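Local coordinates for Ulp1-like SUMO protease (Chaetomium thermophilum, PDB 6DG4), which probably acts as a cysteine protease that removes SUMO from modified proteins, the chain studied here being its C-terminal catalytic domain, at residues C202-F205 with T206-A210; R160-E163 with R164-A167; D179-E183 with A184-A188. All coordinates share one frame; numbering follows the deposited sequence.

Contact 1 of 3, residues C202-F205 with T206-A210; sequences CGVF and TITNA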
loop_
_atom_site.group_PDB
_atom_site.type_symbol
_atom_site.label_atom_id
_atom_site.label_comp_id
_atom_site.label_asym_id
_atom_site.label_seq_id
_atom_site.Cartn_x
_atom_site.Cartn_y
_atom_site.Cartn_z
ATOM N N CYS A 202 1.734 10.811 6.690
ATOM C CA CYS A 202 2.226 10.244 5.435
ATOM C C CYS A 202 1.979 8.740 5.321
ATOM O O CYS A 202 1.623 8.248 4.245
ATOM C CB CYS A 202 3.716 10.554 5.255
ATOM S SG CYS A 202 4.828 9.868 6.533
ATOM N N GLY A 203 2.205 7.984 6.395
ATOM C CA GLY A 203 1.974 6.552 6.320
ATOM C C GLY A 203 0.515 6.204 6.116
ATOM O O GLY A 203 0.191 5.211 5.456
ATOM N N VAL A 204 -0.389 7.013 6.675
ATOM C CA VAL A 204 -1.812 6.750 6.491
ATOM C C VAL A 204 -2.240 7.105 5.070
ATOM O O VAL A 204 -3.039 6.393 4.450
ATOM C CB VAL A 204 -2.652 7.479 7.556
ATOM C CG1 VAL A 204 -4.076 6.959 7.520
ATOM C CG2 VAL A 204 -2.048 7.307 8.951
ATOM N N PHE A 205 -1.728 8.214 4.534
ATOM C CA PHE A 205 -1.968 8.527 3.131
ATOM C C PHE A 205 -1.450 7.412 2.226
ATOM O O PHE A 205 -2.109 7.031 1.252
ATOM C CB PHE A 205 -1.252 9.826 2.753
ATOM C CG PHE A 205 -1.968 11.089 3.165
ATOM C CD1 PHE A 205 -3.137 11.475 2.538
ATOM C CD2 PHE A 205 -1.429 11.925 4.128
ATOM C CE1 PHE A 205 -3.775 12.645 2.885
ATOM C CE2 PHE A 205 -2.071 13.098 4.483
ATOM C CZ PHE A 205 -3.244 13.456 3.856
ATOM N N THR A 206 -0.250 6.902 2.516
ATOM C CA THR A 206 0.344 5.851 1.690
ATOM C C THR A 206 -0.547 4.611 1.664
ATOM O O THR A 206 -0.830 4.061 0.593
ATOM C CB THR A 206 1.751 5.539 2.215
ATOM O OG1 THR A 206 2.607 6.667 1.987
ATOM C CG2 THR A 206 2.377 4.330 1.544
ATOM N N ILE A 207 -1.010 4.160 2.832
ATOM C CA ILE A 207 -1.889 2.994 2.881
ATOM C C ILE A 207 -3.192 3.274 2.141
ATOM O O ILE A 207 -3.706 2.426 1.400
ATOM C CB ILE A 207 -2.161 2.591 4.344
ATOM C CG1 ILE A 207 -0.909 2.024 5.011
ATOM C CG2 ILE A 207 -3.306 1.577 4.419
ATOM C CD1 ILE A 207 -1.014 1.961 6.530
ATOM N N THR A 208 -3.775 4.451 2.368
ATOM C CA THR A 208 -5.094 4.732 1.809
ATOM C C THR A 208 -5.020 4.878 0.297
ATOM O O THR A 208 -5.908 4.404 -0.422
ATOM C CB THR A 208 -5.689 5.972 2.480
ATOM O OG1 THR A 208 -5.734 5.773 3.899
ATOM C CG2 THR A 208 -7.106 6.224 1.995
ATOM N N ASN A 209 -3.961 5.522 -0.206
ATOM C CA ASN A 209 -3.761 5.601 -1.647
ATOM C C ASN A 209 -3.549 4.219 -2.247
ATOM O O ASN A 209 -3.974 3.953 -3.376
ATOM C CB ASN A 209 -2.591 6.527 -1.974
ATOM C CG ASN A 209 -2.947 7.984 -1.779
ATOM O OD1 ASN A 209 -4.118 8.357 -1.830
ATOM N ND2 ASN A 209 -1.944 8.812 -1.547
ATOM N N ALA A 210 -2.881 3.328 -1.510
ATOM C CA ALA A 210 -2.696 1.962 -1.985
ATOM C C ALA A 210 -4.026 1.220 -2.071
ATOM O O ALA A 210 -4.264 0.481 -3.035
ATOM C CB ALA A 210 -1.700 1.222 -1.091
#
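Cys202 and Thr206 meet one turn apart on helix 202-215, and the carbonyl oxygen of Cys202 is gripped twice by the same threonine. Thr206 N donates to Cys202 O at 2.9 Å, and Thr206 OG1 donates to Cys202 O at 2.9 Å from the other face of the carbonyl, standing above its plane. With OG1 anti to its own carbonyl carbon (chi1 -67°), the hydroxyl folds back over the preceding turn instead of leaving the helix. Thr208 repeats the arrangement on Val204: Thr208 N and Thr208 OG1 again come from opposite faces of Val204 O, the hydroxyl bond measuring 2.8 Å. The pattern illustrates how threonines satisfy buried hydroxyls within a helix. Thr208 OG1 is bonded to Gln231 as well.

The dense part of the contact is therefore backbone oxygen against side chain. Ile207 joins it by laying CG1 on Gly203 O at 3.4 Å, while Ile207 N bonds the same oxygen. Side chain against side chain is much looser: Val204 and Thr208 run alongside each other, pointing the same way, with Val204 CG1 4.2 Å from Thr208 OG1. The Phe205 ring leads off the helix toward other parts of the fold. All the touching residues are buried, so this looser side faces protein, and Asn209 OD1 finds its hydrogen bond at Tyr223.

Cys202, at the start of the helix, touches His137, consistent with the thiol-imidazole pair of C48 cysteine proteases. Strand 137-144 receives Cys202, Thr206 and Ala210; Ile207 and Ala210 reach helix 62-80, and Val204 and Phe205 pack on helix 228-241, leaving this helix enclosed between the sheet and its helical neighbours.

Contact 2 of 3, residues R160-E163 with R164-A167; sequences RGSE and RVKA. With SO4 (sulfate ion), chain C.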
loop_
_atom_site.group_PDB
_atom_site.type_symbol
_atom_site.label_atom_id
_atom_site.label_comp_id
_atom_site.label_asym_id
_atom_site.label_seq_id
_atom_site.Cartn_x
_atom_site.Cartn_y
_atom_site.Cartn_z
ATOM N N ARG A 160 1.011 14.373 -6.812
ATOM C CA ARG A 160 2.046 14.483 -7.831
ATOM C C ARG A 160 3.337 13.831 -7.349
ATOM O O ARG A 160 3.671 13.862 -6.162
ATOM C CB ARG A 160 2.300 15.955 -8.164
ATOM C CG ARG A 160 3.425 16.168 -9.161
ATOM C CD ARG A 160 3.631 17.635 -9.530
ATOM N NE ARG A 160 3.948 18.500 -8.392
ATOM C CZ ARG A 160 5.057 18.421 -7.658
ATOM N NH1 ARG A 160 5.972 17.493 -7.910
ATOM N NH2 ARG A 160 5.243 19.269 -6.656
ATOM N N GLY A 161 4.077 13.244 -8.292
ATOM C CA GLY A 161 5.253 12.463 -7.981
ATOM C C GLY A 161 6.579 13.092 -8.394
ATOM O O GLY A 161 6.651 14.064 -9.143
ATOM N N SER A 162 7.647 12.470 -7.887
ATOM C CA SER A 162 9.020 12.884 -8.142
ATOM C C SER A 162 9.527 12.315 -9.462
ATOM O O SER A 162 9.386 11.118 -9.727
ATOM C CB SER A 162 9.886 12.355 -6.992
ATOM O OG SER A 162 11.241 12.197 -7.352
ATOM N N GLU A 163 10.151 13.176 -10.278
ATOM C CA GLU A 163 10.770 12.707 -11.517
ATOM C C GLU A 163 11.863 11.682 -11.234
ATOM O O GLU A 163 12.019 10.705 -11.975
ATOM C CB GLU A 163 11.332 13.889 -12.307
ATOM C CG GLU A 163 10.269 14.874 -12.763
ATOM C CD GLU A 163 9.173 14.217 -13.584
ATOM O OE1 GLU A 163 9.504 13.449 -14.518
ATOM O OE2 GLU A 163 7.982 14.463 -13.278
ATOM N N ARG A 164 12.616 11.873 -10.152
ATOM C CA ARG A 164 13.653 10.916 -9.784
ATOM C C ARG A 164 13.064 9.534 -9.518
ATOM O O ARG A 164 13.601 8.518 -9.976
ATOM C CB ARG A 164 14.397 11.441 -8.560
ATOM C CG ARG A 164 15.264 10.436 -7.869
ATOM C CD ARG A 164 15.992 11.092 -6.714
ATOM N NE ARG A 164 16.401 10.100 -5.733
ATOM C CZ ARG A 164 15.642 9.684 -4.724
ATOM N NH1 ARG A 164 16.115 8.774 -3.888
ATOM N NH2 ARG A 164 14.427 10.181 -4.541
ATOM N N VAL A 165 11.966 9.469 -8.767
ATOM C CA VAL A 165 11.341 8.180 -8.495
ATOM C C VAL A 165 10.788 7.575 -9.778
ATOM O O VAL A 165 10.970 6.382 -10.048
ATOM C CB VAL A 165 10.255 8.317 -7.416
ATOM C CG1 VAL A 165 9.475 7.015 -7.281
ATOM C CG2 VAL A 165 10.887 8.692 -6.089
ATOM N N LYS A 166 10.093 8.384 -10.584
ATOM C CA LYS A 166 9.525 7.874 -11.827
ATOM C C LYS A 166 10.594 7.250 -12.713
ATOM O O LYS A 166 10.382 6.181 -13.298
ATOM C CB LYS A 166 8.832 9.000 -12.589
ATOM C CG LYS A 166 7.580 9.527 -11.930
ATOM C CD LYS A 166 7.207 10.866 -12.563
ATOM C CE LYS A 166 5.917 11.409 -12.027
ATOM N NZ LYS A 166 5.626 12.742 -12.618
ATOM N N ALA A 167 11.739 7.919 -12.855
ATOM C CA ALA A 167 12.807 7.373 -13.684
ATOM C C ALA A 167 13.327 6.053 -13.126
ATOM O O ALA A 167 13.629 5.125 -13.888
ATOM C CB ALA A 167 13.939 8.390 -13.805
HETATM S S SO4 C . 2.545 21.328 -4.666
HETATM O O1 SO4 C . 2.472 20.837 -3.291
HETATM O O2 SO4 C . 1.974 22.670 -4.738
HETATM O O3 SO4 C . 3.943 21.373 -5.086
HETATM O O4 SO4 C . 1.795 20.434 -5.545
HETATM O O HOH W 1 12.556 12.133 -5.257
#
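Ser162 caps the first turn of helix 163-177 through its hydroxyl, which accepts from Val165 N at 3.2 Å. The torsion that sets OG anti to the serine's own nitrogen (chi1 156°) turns the oxygen toward the start of the helix, where Val165 CG2 also lies against Ser162 OG and CB. The main chain then takes up the regular pattern, Lys166 N bonding Ser162 O and Ala167 N bonding Glu163 O.

Lys166 is the side chain that spans the contact. Its CB rests 3.6 Å from Ser162 O, and CG comes closer, to 3.3 Å from the same Ser162 O. The chain is extended beyond CG, so that CD passes from Ser162 O to the carboxylate, 3.7 Å from Glu163 OE2. CE runs on past Glu163 OE2 and Gly161 O, about equally far from both, and the tip completes a salt bridge in which Lys166 NZ donates to Glu163 OE2 at 3.0 Å. Glu163, bent at its second torsion (chi2 -56°), folds back across the lysine, and the ammonium meets OE2 from above the carboxylate plane. Asp190 forms a second salt bridge with NZ, so the lysine charge is probably well balanced although the residue is buried.

Arg164 stretches outward on the exposed side. Its NH2 donates at the edge of the guanidinium to a water, 2.8 Å from NH2, that also bonds Ser162 OG, and Glu134 takes its NH1 in a salt bridge.

Val165 turns inward to Trp97 on helix 96-103. With Ser162 N bonded to His152 and its hydroxyl to the third residue after it, the arrangement is a serine N-cap, the classic way for a loop side chain to satisfy an amide in the first turn of a helix.

Contact 3 of 3, residues D179-E183 with A184-A188; sequences DQFVE and AEWQA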
loop_
_atom_site.group_PDB
_atom_site.type_symbol
_atom_site.label_atom_id
_atom_site.label_comp_id
_atom_site.label_asym_id
_atom_site.label_seq_id
_atom_site.Cartn_x
_atom_site.Cartn_y
_atom_site.Cartn_z
ATOM N N ASP A 179 13.993 -7.660 -23.512
ATOM C CA ASP A 179 13.612 -7.420 -24.896
ATOM C C ASP A 179 12.117 -7.204 -25.077
ATOM O O ASP A 179 11.694 -6.886 -26.191
ATOM C CB ASP A 179 14.102 -8.555 -25.807
ATOM C CG ASP A 179 13.535 -9.923 -25.433
ATOM O OD1 ASP A 179 12.908 -10.064 -24.366
ATOM O OD2 ASP A 179 13.747 -10.879 -26.215
ATOM N N GLN A 180 11.318 -7.360 -24.025
ATOM C CA GLN A 180 9.895 -7.050 -24.086
ATOM C C GLN A 180 9.584 -5.615 -23.662
ATOM O O GLN A 180 8.412 -5.223 -23.656
ATOM C CB GLN A 180 9.103 -8.041 -23.225
ATOM C CG GLN A 180 9.374 -9.504 -23.547
ATOM C CD GLN A 180 9.058 -9.855 -24.987
ATOM O OE1 GLN A 180 7.954 -9.603 -25.472
ATOM N NE2 GLN A 180 10.031 -10.444 -25.680
ATOM N N PHE A 181 10.601 -4.827 -23.311
ATOM C CA PHE A 181 10.405 -3.433 -22.936
ATOM C C PHE A 181 10.334 -2.553 -24.182
ATOM O O PHE A 181 11.288 -2.492 -24.966
ATOM C CB PHE A 181 11.545 -2.953 -22.044
ATOM C CG PHE A 181 11.359 -1.552 -21.535
ATOM C CD1 PHE A 181 10.325 -1.246 -20.663
ATOM C CD2 PHE A 181 12.217 -0.538 -21.926
ATOM C CE1 PHE A 181 10.157 0.044 -20.192
ATOM C CE2 PHE A 181 12.051 0.748 -21.454
ATOM C CZ PHE A 181 11.019 1.037 -20.591
ATOM N N VAL A 182 9.217 -1.848 -24.334
ATOM C CA VAL A 182 8.976 -0.949 -25.459
ATOM C C VAL A 182 8.870 0.447 -24.861
ATOM O O VAL A 182 7.801 0.848 -24.380
ATOM C CB VAL A 182 7.709 -1.328 -26.230
ATOM C CG1 VAL A 182 7.513 -0.399 -27.413
ATOM C CG2 VAL A 182 7.781 -2.772 -26.685
ATOM N N GLU A 183 9.987 1.185 -24.883
ATOM C CA GLU A 183 10.128 2.357 -24.024
ATOM C C GLU A 183 9.054 3.401 -24.299
ATOM O O GLU A 183 8.530 4.018 -23.365
ATOM C CB GLU A 183 11.522 2.971 -24.185
ATOM C CG GLU A 183 11.828 3.503 -25.582
ATOM C CD GLU A 183 13.256 4.002 -25.733
ATOM O OE1 GLU A 183 14.053 3.857 -24.780
ATOM O OE2 GLU A 183 13.581 4.541 -26.813
ATOM N N ALA A 184 8.718 3.623 -25.570
ATOM C CA ALA A 184 7.800 4.704 -25.907
ATOM C C ALA A 184 6.358 4.385 -25.536
ATOM O O ALA A 184 5.539 5.304 -25.451
ATOM C CB ALA A 184 7.894 5.038 -27.398
ATOM N N GLU A 185 6.024 3.113 -25.329
ATOM C CA GLU A 185 4.670 2.735 -24.940
ATOM C C GLU A 185 4.459 2.766 -23.434
ATOM O O GLU A 185 3.320 2.616 -22.987
ATOM C CB GLU A 185 4.296 1.374 -25.553
ATOM C CG GLU A 185 3.999 1.499 -27.058
ATOM C CD GLU A 185 3.798 0.185 -27.801
ATOM O OE1 GLU A 185 2.950 -0.639 -27.394
ATOM O OE2 GLU A 185 4.473 -0.001 -28.837
ATOM N N TRP A 186 5.512 2.995 -22.654
ATOM C CA TRP A 186 5.421 3.217 -21.219
ATOM C C TRP A 186 5.405 4.712 -20.929
ATOM O O TRP A 186 5.974 5.515 -21.672
ATOM C CB TRP A 186 6.613 2.570 -20.498
ATOM C CG TRP A 186 6.434 1.096 -20.319
ATOM C CD1 TRP A 186 6.681 0.118 -21.241
ATOM C CD2 TRP A 186 5.926 0.434 -19.157
ATOM N NE1 TRP A 186 6.370 -1.116 -20.717
ATOM C CE2 TRP A 186 5.898 -0.946 -19.441
ATOM C CE3 TRP A 186 5.502 0.873 -17.899
ATOM C CZ2 TRP A 186 5.458 -1.885 -18.512
ATOM C CZ3 TRP A 186 5.069 -0.057 -16.983
ATOM C CH2 TRP A 186 5.041 -1.420 -17.293
ATOM N N GLN A 187 4.736 5.086 -19.842
ATOM C CA GLN A 187 4.766 6.472 -19.416
ATOM C C GLN A 187 4.596 6.570 -17.911
ATOM O O GLN A 187 4.044 5.679 -17.258
ATOM C CB GLN A 187 3.692 7.328 -20.085
ATOM C CG GLN A 187 2.288 6.885 -19.825
ATOM C CD GLN A 187 1.309 7.560 -20.766
ATOM O OE1 GLN A 187 1.010 8.747 -20.625
ATOM N NE2 GLN A 187 0.815 6.808 -21.744
ATOM N N ALA A 188 5.094 7.671 -17.375
ATOM C CA ALA A 188 4.840 8.047 -15.998
ATOM C C ALA A 188 3.565 8.879 -15.968
ATOM O O ALA A 188 3.395 9.796 -16.777
ATOM C CB ALA A 188 6.016 8.849 -15.447
HETATM O O HOH W 2 6.943 -3.014 -22.804
#
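A short 3-10 turn at 183-185 leads out of the loop after helix 163-177 toward strand 187-188, and around it Val182 and Glu183 meet Glu185 and Trp186. Two i to i+3 backbone hydrogen bonds hold it. Glu185 N reaches Val182 O at 3.0 Å from above the carbonyl plane, and the next, Trp186 N to Glu183 O, is longer at 3.3 Å.

The indole is the centre of the packing. Phe181 CE1 sits over one face of it, 3.6 Å from Trp186 CD1, and the two rings meet at a slant, their planes inclined by 32° with the phenyl and five-membered ring centroids 5.0 Å apart. The phenyl gets there because Phe181 CG is anti to its own backbone nitrogen (chi1 -176°). At the indole edge, near the ring plane, Val182 O lies 3.4 Å from Trp186 CD1. Farther round that edge Trp186 NE1 donates to a water at 2.9 Å; the same water donates to Gln180 O and accepts from Val182 N, tying the indole to the backbone at Gln180 and Val182. An alanine in place of Trp186 would probably leave this water without its indole partner and the Phe181 ring without its indole neighbour.

On the solvent side the packing is lighter: the extended Glu185 side chain crosses Val182 at a slant, with Val182 CG1 3.4 Å from Glu185 OE2. Inward, Phe181 and Trp186 both touch Val173 of helix 163-177, and Trp186 also meets Phe122 and Arg148.

Gln187 then pairs its backbone with Arg148 and Val150. Strand 187-188 runs parallel to strand 149-153, with helix 163-177 between them in sequence, and the turn forms the return leg of a beta-alpha-beta crossover at the edge of the mixed sheet.

Overall arrangement
Three short-range contacts follow one another along the catalytic domain without nesting or crossing, and each closes only a local turn. Contact 2 comes first, turning the loop after strand 149-153 into helix 163-177. Contact 3 lies past the other end of that helix and delivers the chain to edge strand 187-188. Contacts 2 and 3 touch where Lys166 CD, in the first turn of the helix, packs on Ala188 CB of the strand at 3.7 Å. Contact 1 comes last, in helix 202-215 near the centre of the chain; its nearest atoms are about 8 Å from contact 2 and about 15 Å from contact 3. Contacts 2 and 3 thus frame one crossover, while contact 1 belongs to the buried helix beside strand 137-144.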